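Precorrin-2 dehydrogenase (PDB 3DFZ) catalyses the NAD+-dependent dehydrogenation of precorrin-2 to sirohydrochlorin, a precursor in both siroheme biosynthesis and the anaerobic route to adenosylcobalamin. Local coordinates at residues T170-F175 with V210-F215; L27-R32 with N91-V96; Y177-L182 with E214-I219. All blocks are in the same frame, centred on the assembly; numbering follows the deposited sequence.

Interaction 1 (T170-F175 with V210-F215)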
loop_
_atom_site.group_PDB
_atom_site.type_symbol
_atom_site.label_atom_id
_atom_site.label_comp_id
_atom_site.label_asym_id
_atom_site.label_seq_id
_atom_site.Cartn_x
_atom_site.Cartn_y
_atom_site.Cartn_z
ATOM N N THR B 170 -5.443 18.554 8.557
ATOM C CA THR B 170 -4.864 19.216 7.392
ATOM C C THR B 170 -3.938 20.357 7.829
ATOM O O THR B 170 -2.801 20.446 7.358
ATOM C CB THR B 170 -5.959 19.698 6.423
ATOM O OG1 THR B 170 -6.842 18.602 6.117
ATOM C CG2 THR B 170 -5.361 20.227 5.148
ATOM N N GLN B 171 -4.429 21.212 8.718
ATOM C CA GLN B 171 -3.664 22.294 9.292
ATOM C C GLN B 171 -2.493 21.806 10.200
ATOM O O GLN B 171 -1.413 22.421 10.256
ATOM C CB GLN B 171 -4.621 23.161 10.139
ATOM C CG GLN B 171 -4.011 24.464 10.642
ATOM C CD GLN B 171 -3.062 24.307 11.814
ATOM O OE1 GLN B 171 -3.210 23.394 12.645
ATOM N NE2 GLN B 171 -2.086 25.232 11.915
ATOM N N TYR B 172 -2.764 20.752 10.954
ATOM C CA TYR B 172 -1.817 20.198 11.925
ATOM C C TYR B 172 -0.584 19.577 11.258
ATOM O O TYR B 172 0.534 19.771 11.722
ATOM C CB TYR B 172 -2.554 19.169 12.800
ATOM C CG TYR B 172 -1.730 18.530 13.910
ATOM C CD1 TYR B 172 -0.845 19.281 14.696
ATOM C CD2 TYR B 172 -1.848 17.176 14.176
ATOM C CE1 TYR B 172 -0.124 18.689 15.693
ATOM C CE2 TYR B 172 -1.121 16.582 15.192
ATOM C CZ TYR B 172 -0.282 17.336 15.945
ATOM O OH TYR B 172 0.408 16.707 16.958
ATOM N N THR B 173 -0.770 18.839 10.167
ATOM C CA THR B 173 0.400 18.236 9.515
ATOM C C THR B 173 1.219 19.306 8.806
ATOM O O THR B 173 2.401 19.100 8.534
ATOM C CB THR B 173 0.040 17.059 8.569
ATOM O OG1 THR B 173 -0.983 17.463 7.626
ATOM C CG2 THR B 173 -0.464 15.896 9.403
ATOM N N GLN B 174 0.593 20.456 8.542
ATOM C CA GLN B 174 1.325 21.620 8.052
ATOM C C GLN B 174 2.192 22.208 9.149
ATOM O O GLN B 174 3.350 22.536 8.898
ATOM C CB GLN B 174 0.386 22.689 7.424
ATOM C CG GLN B 174 1.082 24.012 7.016
ATOM C CD GLN B 174 2.192 23.862 5.932
ATOM O OE1 GLN B 174 2.159 22.952 5.096
ATOM N NE2 GLN B 174 3.162 24.773 5.956
ATOM N N PHE B 175 1.624 22.384 10.353
ATOM C CA PHE B 175 2.441 22.716 11.543
ATOM C C PHE B 175 3.580 21.719 11.736
ATOM O O PHE B 175 4.729 22.110 11.915
ATOM C CB PHE B 175 1.568 22.786 12.820
ATOM C CG PHE B 175 2.360 22.676 14.134
ATOM C CD1 PHE B 175 3.075 23.764 14.632
ATOM C CD2 PHE B 175 2.375 21.484 14.862
ATOM C CE1 PHE B 175 3.809 23.673 15.844
ATOM C CE2 PHE B 175 3.109 21.380 16.089
ATOM C CZ PHE B 175 3.820 22.486 16.576
ATOM N N VAL B 210 -2.195 28.602 19.734
ATOM C CA VAL B 210 -1.248 29.216 20.672
ATOM C C VAL B 210 -0.100 28.237 20.919
ATOM O O VAL B 210 1.065 28.587 20.771
ATOM C CB VAL B 210 -1.954 29.591 22.021
ATOM C CG1 VAL B 210 -0.976 29.810 23.170
ATOM C CG2 VAL B 210 -2.820 30.790 21.849
ATOM N N LYS B 211 -0.449 27.026 21.326
ATOM C CA LYS B 211 0.508 25.958 21.592
ATOM C C LYS B 211 1.468 25.827 20.414
ATOM O O LYS B 211 2.694 25.802 20.595
ATOM C CB LYS B 211 -0.259 24.649 21.758
ATOM C CG LYS B 211 0.524 23.469 22.290
ATOM C CD LYS B 211 0.676 23.546 23.761
ATOM C CE LYS B 211 1.353 22.310 24.295
ATOM N NZ LYS B 211 1.285 22.217 25.764
ATOM N N GLN B 212 0.888 25.747 19.210
ATOM C CA GLN B 212 1.652 25.591 17.990
ATOM C C GLN B 212 2.634 26.754 17.834
ATOM O O GLN B 212 3.847 26.536 17.778
ATOM C CB GLN B 212 0.724 25.484 16.771
ATOM C CG GLN B 212 0.097 24.102 16.537
ATOM C CD GLN B 212 -0.670 24.084 15.269
ATOM O OE1 GLN B 212 -0.491 24.972 14.455
ATOM N NE2 GLN B 212 -1.547 23.091 15.078
ATOM N N ARG B 213 2.101 27.975 17.820
ATOM C CA ARG B 213 2.888 29.190 17.614
ATOM C C ARG B 213 3.985 29.434 18.616
ATOM O O ARG B 213 5.079 29.822 18.238
ATOM C CB ARG B 213 1.979 30.410 17.531
ATOM C CG ARG B 213 1.084 30.370 16.323
ATOM C CD ARG B 213 -0.119 31.262 16.504
ATOM N NE ARG B 213 -1.006 31.158 15.342
ATOM C CZ ARG B 213 -1.916 32.070 15.017
ATOM N NH1 ARG B 213 -2.110 33.147 15.791
ATOM N NH2 ARG B 213 -2.643 31.891 13.940
ATOM N N GLU B 214 3.697 29.211 19.892
ATOM C CA GLU B 214 4.708 29.313 20.954
ATOM C C GLU B 214 5.828 28.275 20.832
ATOM O O GLU B 214 6.934 28.528 21.291
ATOM C CB GLU B 214 4.066 29.207 22.344
ATOM C CG GLU B 214 3.076 30.307 22.641
ATOM C CD GLU B 214 2.550 30.318 24.069
ATOM O OE1 GLU B 214 2.594 29.274 24.798
ATOM O OE2 GLU B 214 2.091 31.411 24.456
ATOM N N PHE B 215 5.519 27.105 20.272
ATOM C CA PHE B 215 6.531 26.080 20.026
ATOM C C PHE B 215 7.438 26.462 18.854
ATOM O O PHE B 215 8.658 26.268 18.929
ATOM C CB PHE B 215 5.915 24.712 19.741
ATOM C CG PHE B 215 6.942 23.636 19.541
ATOM C CD1 PHE B 215 7.586 23.059 20.643
ATOM C CD2 PHE B 215 7.310 23.231 18.257
ATOM C CE1 PHE B 215 8.563 22.066 20.456
ATOM C CE2 PHE B 215 8.272 22.259 18.068
ATOM C CZ PHE B 215 8.908 21.676 19.169
#
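Q171 and Q212 meet as a cyclic amide pair across two nearly parallel helices of the helical C-terminal domain, whose short axes stand 11.6 Å apart and differ by 13° in direction. The side chains reach out from opposite sides and their amide planes are almost coplanar. Q212 NE2 donates to Q171 OE1 at 3.0 Å, and Q171 NE2 returns the bond to Q212 OE1, also at 3.0 Å. Both bonds are nearly straight and lie in the carbonyl plane, each on a lone pair of the oxygen, so neither amide can flip without losing both. A bend at chi2 (-76°) turns the Q171 amide toward the other helix, whereas Q212 runs out extended beyond CG. The Q212 amide is buried, and its NE2 also bonds to the backbone oxygen of Y205, which ties helix 203-207 into the pair. The F175 ring stacks against this chain, its plane 16° from that of the Q212 amide, and CG of Q212 sits over the middle of the ring, 3.6 Å from the centroid, in a CH-pi contact. A leucine in place of Q212 would probably leave the Q171 amide without its partner and take from the Y205 carbonyl the donor that Q212 supplies. Further along, the F175 and F215 side chains cross at about a right angle, and Y172 brings its ring beside the Q212 amide while its OH bonds to the I200 backbone oxygen. F175 CZ touches F215 CD2 at 3.9 Å.

Interaction 2 (L27-R32 with N91-V96)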
loop_
_atom_site.group_PDB
_atom_site.type_symbol
_atom_site.label_atom_id
_atom_site.label_comp_id
_atom_site.label_asym_id
_atom_site.label_seq_id
_atom_site.Cartn_x
_atom_site.Cartn_y
_atom_site.Cartn_z
ATOM N N LEU B 27 4.744 2.730 -4.155
ATOM C CA LEU B 27 5.473 2.387 -5.356
ATOM C C LEU B 27 6.050 3.667 -5.969
ATOM O O LEU B 27 5.298 4.620 -6.248
ATOM C CB LEU B 27 4.503 1.684 -6.317
ATOM C CG LEU B 27 4.947 1.060 -7.630
ATOM C CD1 LEU B 27 6.098 0.034 -7.393
ATOM C CD2 LEU B 27 3.727 0.391 -8.252
ATOM N N ASP B 28 7.379 3.701 -6.139
ATOM C CA ASP B 28 8.034 4.778 -6.883
ATOM C C ASP B 28 8.137 4.467 -8.383
ATOM O O ASP B 28 8.996 3.689 -8.836
ATOM C CB ASP B 28 9.409 5.160 -6.306
ATOM C CG ASP B 28 9.966 6.437 -6.936
ATOM O OD1 ASP B 28 9.256 7.049 -7.764
ATOM O OD2 ASP B 28 11.104 6.838 -6.604
ATOM N N LEU B 29 7.245 5.116 -9.126
ATOM C CA LEU B 29 7.141 5.040 -10.587
ATOM C C LEU B 29 7.971 6.083 -11.368
ATOM O O LEU B 29 7.933 6.079 -12.588
ATOM C CB LEU B 29 5.673 5.175 -11.007
ATOM C CG LEU B 29 4.614 4.174 -10.522
ATOM C CD1 LEU B 29 3.217 4.585 -11.006
ATOM C CD2 LEU B 29 4.952 2.744 -10.940
ATOM N N LYS B 30 8.689 6.982 -10.690
ATOM C CA LYS B 30 9.583 7.944 -11.367
ATOM C C LYS B 30 10.557 7.291 -12.370
ATOM O O LYS B 30 11.385 6.462 -11.986
ATOM C CB LYS B 30 10.379 8.720 -10.330
ATOM C CG LYS B 30 11.347 9.742 -10.892
ATOM C CD LYS B 30 12.036 10.448 -9.754
ATOM C CE LYS B 30 13.316 11.160 -10.182
ATOM N NZ LYS B 30 13.053 12.539 -10.719
ATOM N N GLY B 31 10.453 7.652 -13.646
ATOM C CA GLY B 31 11.343 7.072 -14.652
ATOM C C GLY B 31 11.102 5.580 -14.915
ATOM O O GLY B 31 12.004 4.872 -15.364
ATOM N N ARG B 32 9.890 5.105 -14.639
ATOM C CA ARG B 32 9.456 3.759 -15.038
ATOM C C ARG B 32 8.346 3.861 -16.067
ATOM O O ARG B 32 7.507 4.759 -15.997
ATOM C CB ARG B 32 8.901 2.973 -13.850
ATOM C CG ARG B 32 9.752 3.018 -12.638
ATOM C CD ARG B 32 10.965 2.150 -12.836
ATOM N NE ARG B 32 11.739 2.080 -11.604
ATOM C CZ ARG B 32 12.521 1.054 -11.263
ATOM N NH1 ARG B 32 12.625 -0.010 -12.066
ATOM N NH2 ARG B 32 13.195 1.100 -10.118
ATOM N N ASN B 91 8.008 -4.442 -22.470
ATOM C CA ASN B 91 8.989 -3.744 -21.649
ATOM C C ASN B 91 8.308 -2.723 -20.753
ATOM O O ASN B 91 8.714 -1.553 -20.706
ATOM C CB ASN B 91 10.032 -3.054 -22.538
ATOM C CG ASN B 91 11.277 -3.910 -22.781
ATOM O OD1 ASN B 91 12.176 -3.964 -21.935
ATOM N ND2 ASN B 91 11.351 -4.552 -23.960
ATOM N N VAL B 92 7.263 -3.177 -20.055
ATOM C CA VAL B 92 6.434 -2.317 -19.203
ATOM C C VAL B 92 6.564 -2.742 -17.747
ATOM O O VAL B 92 6.255 -3.893 -17.385
ATOM C CB VAL B 92 4.940 -2.332 -19.620
ATOM C CG1 VAL B 92 4.226 -1.116 -19.076
ATOM C CG2 VAL B 92 4.787 -2.374 -21.116
ATOM N N PHE B 93 7.040 -1.818 -16.920
ATOM C CA PHE B 93 7.140 -2.030 -15.482
ATOM C C PHE B 93 5.779 -2.245 -14.769
ATOM O O PHE B 93 5.616 -3.227 -14.043
ATOM C CB PHE B 93 7.893 -0.855 -14.871
ATOM C CG PHE B 93 8.025 -0.915 -13.371
ATOM C CD1 PHE B 93 8.923 -1.805 -12.769
ATOM C CD2 PHE B 93 7.293 -0.036 -12.554
ATOM C CE1 PHE B 93 9.076 -1.840 -11.381
ATOM C CE2 PHE B 93 7.434 -0.069 -11.157
ATOM C CZ PHE B 93 8.333 -0.975 -10.572
ATOM N N PHE B 94 4.821 -1.333 -14.966
ATOM C CA PHE B 94 3.520 -1.405 -14.294
ATOM C C PHE B 94 2.388 -1.343 -15.303
ATOM O O PHE B 94 2.289 -0.389 -16.076
ATOM C CB PHE B 94 3.375 -0.259 -13.283
ATOM C CG PHE B 94 2.079 -0.270 -12.482
ATOM C CD1 PHE B 94 1.431 0.925 -12.199
ATOM C CD2 PHE B 94 1.544 -1.458 -11.967
ATOM C CE1 PHE B 94 0.262 0.939 -11.441
ATOM C CE2 PHE B 94 0.376 -1.458 -11.223
ATOM C CZ PHE B 94 -0.262 -0.253 -10.946
ATOM N N ILE B 95 1.538 -2.362 -15.281
ATOM C CA ILE B 95 0.386 -2.440 -16.176
ATOM C C ILE B 95 -0.897 -2.256 -15.389
ATOM O O ILE B 95 -1.140 -2.974 -14.416
ATOM C CB ILE B 95 0.373 -3.801 -16.935
ATOM C CG1 ILE B 95 1.531 -3.849 -17.933
ATOM C CG2 ILE B 95 -0.946 -4.044 -17.657
ATOM C CD1 ILE B 95 1.566 -5.120 -18.794
ATOM N N VAL B 96 -1.709 -1.293 -15.805
ATOM C CA VAL B 96 -3.051 -1.132 -15.276
ATOM C C VAL B 96 -4.020 -1.579 -16.376
ATOM O O VAL B 96 -3.955 -1.072 -17.507
ATOM C CB VAL B 96 -3.356 0.356 -14.870
ATOM C CG1 VAL B 96 -4.791 0.495 -14.327
ATOM C CG2 VAL B 96 -2.371 0.884 -13.831
#
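R32 lies across one face of the F93 ring, joining the loop 27-32 to the residues that lead into strand 94-97 of the Rossmann-type NAD-binding domain. A bend at chi2 (-74°) carries the arginine obliquely over the ring. Its CB is 3.6 Å from F93 CD2. Its CD stands 4.2 Å from the F93 ring centroid, over the face, in a CH-pi contact. CZ follows at 4.8 Å from the same centroid as a cation-pi partner, the guanidinium tilted 28° to the ring. NH1 of R32 is fixed by a hydrogen bond to the backbone oxygen of N114 of the second subunit.

Apolar contacts take the rim of the same ring. L29 CD2 meets F93 CE2 at 3.8 Å in the ring plane, L27 CD1 approaches that same edge, and L29 CD2 also reaches CB of F94.

Hydrogen bonds shape the turn itself. R32 N binds L29 O in a type II turn, with G31 at positive phi, and D28 OD1 accepts from K30 N at 3.0 Å in an Asx turn.

Around the contact, F94 pairs through its backbone with S33 and L35 of strand 33-37 and packs on L117 of strand 117-120. L29 leans on F50 of helix 41-50. L27, at the end of strand 23-27, pairs in an antiparallel ladder with a strand of the second subunit, which carries beta structure across the dimer interface.

Interaction 3 (Y177-L182 with E214-I219)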
loop_
_atom_site.group_PDB
_atom_site.type_symbol
_atom_site.label_atom_id
_atom_site.label_comp_id
_atom_site.label_asym_id
_atom_site.label_seq_id
_atom_site.Cartn_x
_atom_site.Cartn_y
_atom_site.Cartn_z
ATOM N N TYR B 177 5.006 19.703 9.704
ATOM C CA TYR B 177 5.983 19.742 8.603
ATOM C C TYR B 177 6.997 20.869 8.838
ATOM O O TYR B 177 8.215 20.629 8.801
ATOM C CB TYR B 177 5.291 19.887 7.235
ATOM C CG TYR B 177 6.285 19.803 6.073
ATOM C CD1 TYR B 177 6.810 18.567 5.666
ATOM C CD2 TYR B 177 6.710 20.947 5.413
ATOM C CE1 TYR B 177 7.723 18.485 4.642
ATOM C CE2 TYR B 177 7.608 20.877 4.391
ATOM C CZ TYR B 177 8.126 19.647 4.001
ATOM O OH TYR B 177 9.036 19.572 2.962
ATOM N N GLU B 178 6.499 22.080 9.111
ATOM C CA GLU B 178 7.370 23.206 9.446
ATOM C C GLU B 178 8.267 22.903 10.647
ATOM O O GLU B 178 9.444 23.216 10.624
ATOM C CB GLU B 178 6.558 24.480 9.666
ATOM C CG GLU B 178 7.367 25.720 10.004
ATOM C CD GLU B 178 6.511 26.987 10.053
ATOM O OE1 GLU B 178 5.333 26.964 9.605
ATOM O OE2 GLU B 178 7.032 28.022 10.508
ATOM N N CYS B 179 7.719 22.297 11.697
ATOM C CA CYS B 179 8.564 21.882 12.832
ATOM C C CYS B 179 9.681 20.944 12.404
ATOM O O CYS B 179 10.792 21.136 12.826
ATOM C CB CYS B 179 7.753 21.204 13.937
ATOM S SG CYS B 179 6.575 22.256 14.754
ATOM N N ARG B 180 9.373 19.936 11.582
ATOM C CA ARG B 180 10.363 18.966 11.077
ATOM C C ARG B 180 11.519 19.684 10.365
ATOM O O ARG B 180 12.690 19.475 10.690
ATOM C CB ARG B 180 9.681 17.964 10.149
ATOM C CG ARG B 180 10.485 16.738 9.732
ATOM C CD ARG B 180 10.273 15.566 10.697
ATOM N NE ARG B 180 10.575 14.272 10.071
ATOM C CZ ARG B 180 11.569 13.454 10.422
ATOM N NH1 ARG B 180 12.391 13.754 11.424
ATOM N NH2 ARG B 180 11.733 12.312 9.764
ATOM N N VAL B 181 11.164 20.565 9.429
ATOM C CA VAL B 181 12.107 21.436 8.710
ATOM C C VAL B 181 13.017 22.187 9.683
ATOM O O VAL B 181 14.249 22.101 9.577
ATOM C CB VAL B 181 11.353 22.451 7.788
ATOM C CG1 VAL B 181 12.298 23.571 7.258
ATOM C CG2 VAL B 181 10.655 21.730 6.647
ATOM N N LEU B 182 12.420 22.913 10.623
ATOM C CA LEU B 182 13.195 23.734 11.552
ATOM C C LEU B 182 14.051 22.927 12.522
ATOM O O LEU B 182 15.093 23.391 12.943
ATOM C CB LEU B 182 12.306 24.730 12.310
ATOM C CG LEU B 182 11.665 25.868 11.497
ATOM C CD1 LEU B 182 10.804 26.762 12.375
ATOM C CD2 LEU B 182 12.734 26.689 10.750
ATOM N N GLU B 214 3.697 29.211 19.892
ATOM C CA GLU B 214 4.708 29.313 20.954
ATOM C C GLU B 214 5.828 28.275 20.832
ATOM O O GLU B 214 6.934 28.528 21.291
ATOM C CB GLU B 214 4.066 29.207 22.344
ATOM C CG GLU B 214 3.076 30.307 22.641
ATOM C CD GLU B 214 2.550 30.318 24.069
ATOM O OE1 GLU B 214 2.594 29.274 24.798
ATOM O OE2 GLU B 214 2.091 31.411 24.456
ATOM N N PHE B 215 5.519 27.105 20.272
ATOM C CA PHE B 215 6.531 26.080 20.026
ATOM C C PHE B 215 7.438 26.462 18.854
ATOM O O PHE B 215 8.658 26.268 18.929
ATOM C CB PHE B 215 5.915 24.712 19.741
ATOM C CG PHE B 215 6.942 23.636 19.541
ATOM C CD1 PHE B 215 7.586 23.059 20.643
ATOM C CD2 PHE B 215 7.310 23.231 18.257
ATOM C CE1 PHE B 215 8.563 22.066 20.456
ATOM C CE2 PHE B 215 8.272 22.259 18.068
ATOM C CZ PHE B 215 8.908 21.676 19.169
ATOM N N LEU B 216 6.838 27.011 17.789
ATOM C CA LEU B 216 7.595 27.554 16.655
ATOM C C LEU B 216 8.580 28.614 17.126
ATOM O O LEU B 216 9.746 28.572 16.737
ATOM C CB LEU B 216 6.679 28.151 15.569
ATOM C CG LEU B 216 5.825 27.138 14.817
ATOM C CD1 LEU B 216 4.674 27.818 14.078
ATOM C CD2 LEU B 216 6.692 26.269 13.869
ATOM N N GLN B 217 8.104 29.548 17.960
ATOM C CA GLN B 217 8.946 30.591 18.543
ATOM C C GLN B 217 10.074 29.985 19.379
ATOM O O GLN B 217 11.194 30.481 19.369
ATOM C CB GLN B 217 8.123 31.525 19.455
ATOM C CG GLN B 217 7.012 32.338 18.783
ATOM C CD GLN B 217 6.348 33.332 19.749
ATOM O OE1 GLN B 217 6.957 34.344 20.132
ATOM N NE2 GLN B 217 5.103 33.035 20.159
ATOM N N GLN B 218 9.757 28.930 20.122
ATOM C CA GLN B 218 10.712 28.269 21.001
ATOM C C GLN B 218 11.899 27.649 20.252
ATOM O O GLN B 218 13.051 27.835 20.645
ATOM C CB GLN B 218 10.005 27.212 21.840
ATOM C CG GLN B 218 10.933 26.191 22.477
ATOM C CD GLN B 218 10.182 25.161 23.267
ATOM O OE1 GLN B 218 8.999 25.351 23.576
ATOM N NE2 GLN B 218 10.866 24.060 23.624
ATOM N N ILE B 219 11.606 26.919 19.178
ATOM C CA ILE B 219 12.650 26.277 18.371
ATOM C C ILE B 219 13.415 27.269 17.492
ATOM O O ILE B 219 14.260 26.875 16.693
ATOM C CB ILE B 219 12.118 25.055 17.559
ATOM C CG1 ILE B 219 11.024 25.462 16.557
ATOM C CG2 ILE B 219 11.666 23.960 18.517
ATOM C CD1 ILE B 219 10.493 24.315 15.675
#
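E178 passes along one methyl of L216 with successive atoms of its side chain. CB stands back from that methyl; CG is 4.0 Å from L216 CD2, CD is a little nearer, and OE2 closes to 3.8 Å. With CG anti to the backbone N (chi1 -179°) and the chain extended beyond it, the aliphatic part of the glutamate runs roughly at right angles to the leucine, and the carboxylate ends beside the methyl, in van der Waals contact. Deeper in, C179 sends its sulfur to the edge of the F215 ring. SG is 3.7 Å from F215 CD2 and equally near CE2, lying close to the ring plane rather than over a face, which makes this a cysteine sulfur-aromatic contact. The same sulfur touches L216 CD2 at 4.1 Å, so that this methyl is shared between C179 and E178. One turn further, L182 and I219 cross at about a right angle: L182 CB meets I219 CD1 at 3.8 Å, and that methyl also reaches L182 CD1 and the CA of C179. No hydrogen bond spans the two segments; they are held by apolar packing between helices whose short axes run 10° from parallel at 10.8 Å. Helix 190-199 touches both members of the pair, through L197 on R180 and through L196 and E199 on F215, and I200 of the following loop packs on C179 and F215.

In the fold
Interactions 1 and 3 are successive levels of one helix pair, 168-184 with 209-218. Their centres lie 8 Å apart, they share E214 and F215, and they touch where F175 CE1 meets L216 CG at 4.1 Å; the polar amide level thus passes directly into the apolar one. Interaction 2 belongs to the NAD-binding domain, with its centre 37 Å from each of the others and nearest atoms about 20 Å from interaction 1 and 16 Å from interaction 3. Of the three it lies closest to the probable cofactor site: the F94 side chain is about 12 Å from that of I42, an NAD+-binding residue by similarity. Segments of all three also reach the second subunit.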